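Local structure of protein TP_0956 (Treponema pallidum subsp. pallidum, 3U64) at residues 44-56 against 71-83. The protein probably serves as the TPR-type T-component lipoprotein of a TRAP transporter, working through protein-protein interactions. Sequence-based numbering, arbitrary orientation.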
loop_
_atom_site.group_PDB
_atom_site.type_symbol
_atom_site.label_atom_id
_atom_site.label_comp_id
_atom_site.label_asym_id
_atom_site.label_seq_id
_atom_site.Cartn_x
_atom_site.Cartn_y
_atom_site.Cartn_z
ATOM N N VAL A 44 -3.942 7.007 -4.603
ATOM C CA VAL A 44 -5.142 6.206 -4.794
ATOM C C VAL A 44 -4.775 4.716 -4.914
ATOM O O VAL A 44 -5.292 3.892 -4.169
ATOM C CB VAL A 44 -5.954 6.695 -5.983
ATOM C CG1 VAL A 44 -7.227 5.912 -6.094
ATOM C CG2 VAL A 44 -6.285 8.179 -5.796
ATOM N N ALA A 45 -3.844 4.394 -5.817
ATOM C CA ALA A 45 -3.429 3.025 -6.050
ATOM C C ALA A 45 -3.000 2.345 -4.761
ATOM O O ALA A 45 -3.285 1.170 -4.551
ATOM C CB ALA A 45 -2.289 2.974 -7.098
ATOM N N GLN A 46 -2.298 3.071 -3.901
ATOM C CA GLN A 46 -1.765 2.461 -2.678
ATOM C C GLN A 46 -2.789 2.347 -1.556
ATOM O O GLN A 46 -2.641 1.513 -0.665
ATOM C CB GLN A 46 -0.537 3.219 -2.182
ATOM C CG GLN A 46 0.607 3.174 -3.182
ATOM C CD GLN A 46 1.877 3.774 -2.637
ATOM O OE1 GLN A 46 2.252 3.524 -1.490
ATOM N NE2 GLN A 46 2.551 4.574 -3.455
ATOM N N SER A 47 -3.826 3.176 -1.596
ATOM C CA SER A 47 -4.835 3.134 -0.540
ATOM C C SER A 47 -6.051 2.297 -0.899
ATOM O O SER A 47 -6.725 1.789 -0.017
ATOM C CB SER A 47 -5.238 4.550 -0.087
ATOM O OG SER A 47 -5.585 5.366 -1.184
ATOM N N LEU A 48 -6.323 2.108 -2.188
ATOM C CA LEU A 48 -7.539 1.391 -2.576
ATOM C C LEU A 48 -7.615 -0.100 -2.110
ATOM O O LEU A 48 -8.682 -0.571 -1.715
ATOM C CB LEU A 48 -7.813 1.534 -4.078
ATOM C CG LEU A 48 -8.605 2.781 -4.480
ATOM C CD1 LEU A 48 -8.959 2.753 -5.963
ATOM C CD2 LEU A 48 -9.872 2.900 -3.630
ATOM N N PRO A 49 -6.485 -0.830 -2.128
ATOM C CA PRO A 49 -6.579 -2.243 -1.722
ATOM C C PRO A 49 -7.260 -2.523 -0.362
ATOM O O PRO A 49 -8.168 -3.362 -0.332
ATOM C CB PRO A 49 -5.120 -2.712 -1.735
ATOM C CG PRO A 49 -4.471 -1.832 -2.793
ATOM C CD PRO A 49 -5.125 -0.481 -2.588
ATOM N N LEU A 50 -6.857 -1.878 0.731
ATOM C CA LEU A 50 -7.517 -2.175 2.011
ATOM C C LEU A 50 -8.980 -1.772 1.972
ATOM O O LEU A 50 -9.826 -2.455 2.531
ATOM C CB LEU A 50 -6.810 -1.534 3.205
ATOM C CG LEU A 50 -7.368 -1.828 4.606
ATOM C CD1 LEU A 50 -7.609 -3.338 4.885
ATOM C CD2 LEU A 50 -6.437 -1.236 5.656
ATOM N N VAL A 51 -9.278 -0.668 1.293
ATOM C CA VAL A 51 -10.664 -0.256 1.063
ATOM C C VAL A 51 -11.492 -1.364 0.386
ATOM O O VAL A 51 -12.604 -1.692 0.821
ATOM C CB VAL A 51 -10.700 1.018 0.209
ATOM C CG1 VAL A 51 -12.123 1.396 -0.138
ATOM C CG2 VAL A 51 -10.006 2.157 0.964
ATOM N N LEU A 52 -10.956 -1.933 -0.686
ATOM C CA LEU A 52 -11.613 -3.059 -1.330
ATOM C C LEU A 52 -11.851 -4.156 -0.288
ATOM O O LEU A 52 -12.940 -4.723 -0.191
ATOM C CB LEU A 52 -10.767 -3.584 -2.485
ATOM C CG LEU A 52 -10.994 -3.075 -3.916
ATOM C CD1 LEU A 52 -11.320 -1.621 -3.928
ATOM C CD2 LEU A 52 -9.759 -3.334 -4.765
ATOM N N LYS A 53 -10.840 -4.431 0.522
ATOM C CA LYS A 53 -10.938 -5.509 1.490
ATOM C C LYS A 53 -11.997 -5.231 2.555
ATOM O O LYS A 53 -12.764 -6.123 2.917
ATOM C CB LYS A 53 -9.571 -5.807 2.090
ATOM C CG LYS A 53 -8.624 -6.494 1.100
ATOM C CD LYS A 53 -8.926 -7.974 1.073
ATOM C CE LYS A 53 -9.117 -8.485 -0.333
ATOM N NZ LYS A 53 -9.910 -9.765 -0.308
ATOM N N VAL A 54 -12.068 -3.992 3.031
ATOM C CA VAL A 54 -13.087 -3.630 4.015
ATOM C C VAL A 54 -14.498 -3.734 3.449
ATOM O O VAL A 54 -15.390 -4.299 4.087
ATOM C CB VAL A 54 -12.849 -2.231 4.604
ATOM C CG1 VAL A 54 -14.056 -1.781 5.403
ATOM C CG2 VAL A 54 -11.595 -2.249 5.495
ATOM N N TYR A 55 -14.712 -3.211 2.246
ATOM C CA TYR A 55 -16.038 -3.315 1.647
ATOM C C TYR A 55 -16.387 -4.771 1.444
ATOM O O TYR A 55 -17.517 -5.196 1.669
ATOM C CB TYR A 55 -16.098 -2.602 0.301
ATOM C CG TYR A 55 -16.423 -1.136 0.414
ATOM C CD1 TYR A 55 -15.426 -0.195 0.669
ATOM C CD2 TYR A 55 -17.721 -0.683 0.254
ATOM C CE1 TYR A 55 -15.724 1.163 0.766
ATOM C CE2 TYR A 55 -18.030 0.673 0.346
ATOM C CZ TYR A 55 -17.029 1.588 0.600
ATOM O OH TYR A 55 -17.342 2.929 0.688
ATOM N N GLU A 56 -15.399 -5.536 1.007
ATOM C CA GLU A 56 -15.618 -6.929 0.742
ATOM C C GLU A 56 -16.078 -7.610 2.020
ATOM O O GLU A 56 -17.027 -8.391 1.993
ATOM C CB GLU A 56 -14.346 -7.568 0.194
ATOM C CG GLU A 56 -14.558 -8.829 -0.594
ATOM C CD GLU A 56 -13.268 -9.281 -1.274
ATOM O OE1 GLU A 56 -12.245 -8.603 -1.065
ATOM O OE2 GLU A 56 -13.270 -10.293 -2.011
ATOM N N ALA A 71 -21.593 -1.766 -4.342
ATOM C CA ALA A 71 -20.439 -0.917 -4.094
ATOM C C ALA A 71 -19.166 -1.724 -4.284
ATOM O O ALA A 71 -18.266 -1.309 -5.002
ATOM C CB ALA A 71 -20.479 -0.325 -2.690
ATOM N N VAL A 72 -19.080 -2.874 -3.630
ATOM C CA VAL A 72 -17.849 -3.642 -3.680
ATOM C C VAL A 72 -17.595 -4.160 -5.101
ATOM O O VAL A 72 -16.457 -4.151 -5.565
ATOM C CB VAL A 72 -17.805 -4.768 -2.630
ATOM C CG1 VAL A 72 -18.850 -5.840 -2.935
ATOM C CG2 VAL A 72 -16.394 -5.378 -2.551
ATOM N N GLY A 73 -18.653 -4.564 -5.801
ATOM C CA GLY A 73 -18.526 -4.983 -7.197
ATOM C C GLY A 73 -17.936 -3.894 -8.083
ATOM O O GLY A 73 -16.988 -4.131 -8.819
ATOM N N ARG A 74 -18.504 -2.692 -8.001
ATOM C CA ARG A 74 -18.054 -1.557 -8.797
ATOM C C ARG A 74 -16.585 -1.255 -8.500
ATOM O O ARG A 74 -15.791 -0.986 -9.403
ATOM C CB ARG A 74 -18.947 -0.320 -8.509
ATOM C CG ARG A 74 -18.337 1.033 -8.890
ATOM C CD ARG A 74 -19.279 2.204 -8.578
ATOM N NE ARG A 74 -19.897 2.077 -7.260
ATOM C CZ ARG A 74 -21.165 2.387 -6.986
ATOM N NH1 ARG A 74 -21.966 2.845 -7.943
ATOM N NH2 ARG A 74 -21.638 2.235 -5.752
ATOM N N LEU A 75 -16.237 -1.309 -7.219
ATOM C CA LEU A 75 -14.889 -1.012 -6.766
ATOM C C LEU A 75 -13.841 -1.945 -7.380
ATOM O O LEU A 75 -12.786 -1.486 -7.847
ATOM C CB LEU A 75 -14.843 -1.125 -5.251
ATOM C CG LEU A 75 -14.118 -0.007 -4.538
ATOM C CD1 LEU A 75 -14.387 1.322 -5.220
ATOM C CD2 LEU A 75 -14.569 0.007 -3.092
ATOM N N TYR A 76 -14.112 -3.249 -7.346
ATOM C CA TYR A 76 -13.217 -4.224 -7.967
ATOM C C TYR A 76 -13.056 -3.959 -9.455
ATOM O O TYR A 76 -11.938 -4.010 -9.976
ATOM C CB TYR A 76 -13.681 -5.661 -7.711
ATOM C CG TYR A 76 -13.037 -6.226 -6.466
ATOM C CD1 TYR A 76 -13.729 -6.268 -5.258
ATOM C CD2 TYR A 76 -11.711 -6.648 -6.481
ATOM C CE1 TYR A 76 -13.133 -6.753 -4.107
ATOM C CE2 TYR A 76 -11.094 -7.130 -5.332
ATOM C CZ TYR A 76 -11.817 -7.181 -4.145
ATOM O OH TYR A 76 -11.227 -7.646 -2.993
ATOM N N ILE A 77 -14.161 -3.651 -10.134
ATOM C CA ILE A 77 -14.110 -3.414 -11.583
ATOM C C ILE A 77 -13.304 -2.151 -11.945
ATOM O O ILE A 77 -12.497 -2.162 -12.887
ATOM C CB ILE A 77 -15.525 -3.354 -12.210
ATOM C CG1 ILE A 77 -16.187 -4.729 -12.115
ATOM C CG2 ILE A 77 -15.449 -2.917 -13.679
ATOM C CD1 ILE A 77 -17.671 -4.705 -12.296
ATOM N N MET A 78 -13.495 -1.078 -11.178
ATOM C CA MET A 78 -12.756 0.168 -11.410
ATOM C C MET A 78 -11.289 0.006 -11.063
ATOM O O MET A 78 -10.412 0.457 -11.803
ATOM C CB MET A 78 -13.356 1.302 -10.591
ATOM C CG MET A 78 -14.850 1.446 -10.833
ATOM S SD MET A 78 -15.538 2.910 -10.030
ATOM C CE MET A 78 -14.986 4.177 -11.182
ATOM N N TYR A 79 -11.019 -0.626 -9.928
ATOM C CA TYR A 79 -9.648 -0.949 -9.602
ATOM C C TYR A 79 -9.022 -1.815 -10.698
ATOM O O TYR A 79 -7.916 -1.539 -11.158
ATOM C CB TYR A 79 -9.563 -1.679 -8.272
ATOM C CG TYR A 79 -8.152 -1.959 -7.866
ATOM C CD1 TYR A 79 -7.386 -0.975 -7.259
ATOM C CD2 TYR A 79 -7.575 -3.209 -8.093
ATOM C CE1 TYR A 79 -6.083 -1.214 -6.880
ATOM C CE2 TYR A 79 -6.272 -3.467 -7.713
ATOM C CZ TYR A 79 -5.526 -2.461 -7.107
ATOM O OH TYR A 79 -4.220 -2.696 -6.733
ATOM N N ALA A 80 -9.717 -2.868 -11.113
ATOM C CA ALA A 80 -9.125 -3.764 -12.106
ATOM C C ALA A 80 -8.710 -2.981 -13.345
ATOM O O ALA A 80 -7.648 -3.211 -13.913
ATOM C CB ALA A 80 -10.084 -4.870 -12.479
ATOM N N ASN A 81 -9.551 -2.049 -13.767
ATOM C CA ASN A 81 -9.242 -1.286 -14.960
ATOM C C ASN A 81 -8.107 -0.294 -14.741
ATOM O O ASN A 81 -7.081 -0.338 -15.413
ATOM C CB ASN A 81 -10.464 -0.527 -15.454
ATOM C CG ASN A 81 -10.118 0.435 -16.577
ATOM O OD1 ASN A 81 -9.138 0.240 -17.288
ATOM N ND2 ASN A 81 -10.911 1.479 -16.731
ATOM N N ALA A 82 -8.316 0.613 -13.799
ATOM C CA ALA A 82 -7.385 1.712 -13.590
ATOM C C ALA A 82 -6.024 1.270 -13.054
ATOM O O ALA A 82 -5.012 1.846 -13.420
ATOM C CB ALA A 82 -8.008 2.767 -12.676
ATOM N N PHE A 83 -5.984 0.249 -12.200
ATOM C CA PHE A 83 -4.728 -0.056 -11.517
ATOM C C PHE A 83 -4.131 -1.429 -11.793
ATOM O O PHE A 83 -3.068 -1.764 -11.276
ATOM C CB PHE A 83 -4.847 0.251 -10.018
ATOM C CG PHE A 83 -5.192 1.687 -9.750
ATOM C CD1 PHE A 83 -4.256 2.687 -9.986
ATOM C CD2 PHE A 83 -6.462 2.048 -9.315
ATOM C CE1 PHE A 83 -4.570 4.025 -9.774
ATOM C CE2 PHE A 83 -6.795 3.392 -9.101
ATOM C CZ PHE A 83 -5.851 4.375 -9.329
HETATM O O HOH W 1 -2.579 -0.755 -6.101
#
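Leu52 and Tyr79 meet where the helix segments 44-56 and 71-83, parts of helices 41-61 and 66-89, run nearly antiparallel, their axes 9.4 Å apart and crossing at -154°. Tyr79 is a knob in a hole made by Ala45, Leu48, Pro49 and Leu52. Its CG lies anti to the backbone N (chi1 -177°), which carries the ring across to the other helix. Leu52 CD2 packs over a face of this ring, 3.8 Å from Tyr79 CG. The phenol end reaches Ala45 through a water, which accepts from Tyr79 OH and donates to Ala45 O. Leu52 also serves two other neighbours. Its CG sits over the centre of the Tyr76 ring, 4.1 Å from the centroid in a CH-pi contact. Its CD1 lies against Leu75. Leu75 CD2 in turn covers a face of the Tyr55 ring, 3.9 Å from Tyr55 CD1. Near the N-terminal end of segment 44-56, Phe83 lays one ring face over Ala45, with Ala45 CB 3.5 Å from Phe83 CD1. Val44 CG1 and Leu48 CD1 reach the same ring obliquely.

Polar groups meet beside this apolar contact. Tyr76 OH donates to Glu56 OE1, though the modelled length is doubtfully short. Lys53 NZ meets the same oxygen at 2.7 Å, from above the carboxylate plane, and also forms a salt bridge with Glu38 of a second subunit. Glu56 OE2 bonds Tyr116 of helix 96-124.

The pair is a helical hairpin, consistent with the TPR-like family. Helix 96-124 packs on Val72 and Ala80, helix 33-36 on Val44 and Leu48, and helix 152-166 on Ile77 and Met78.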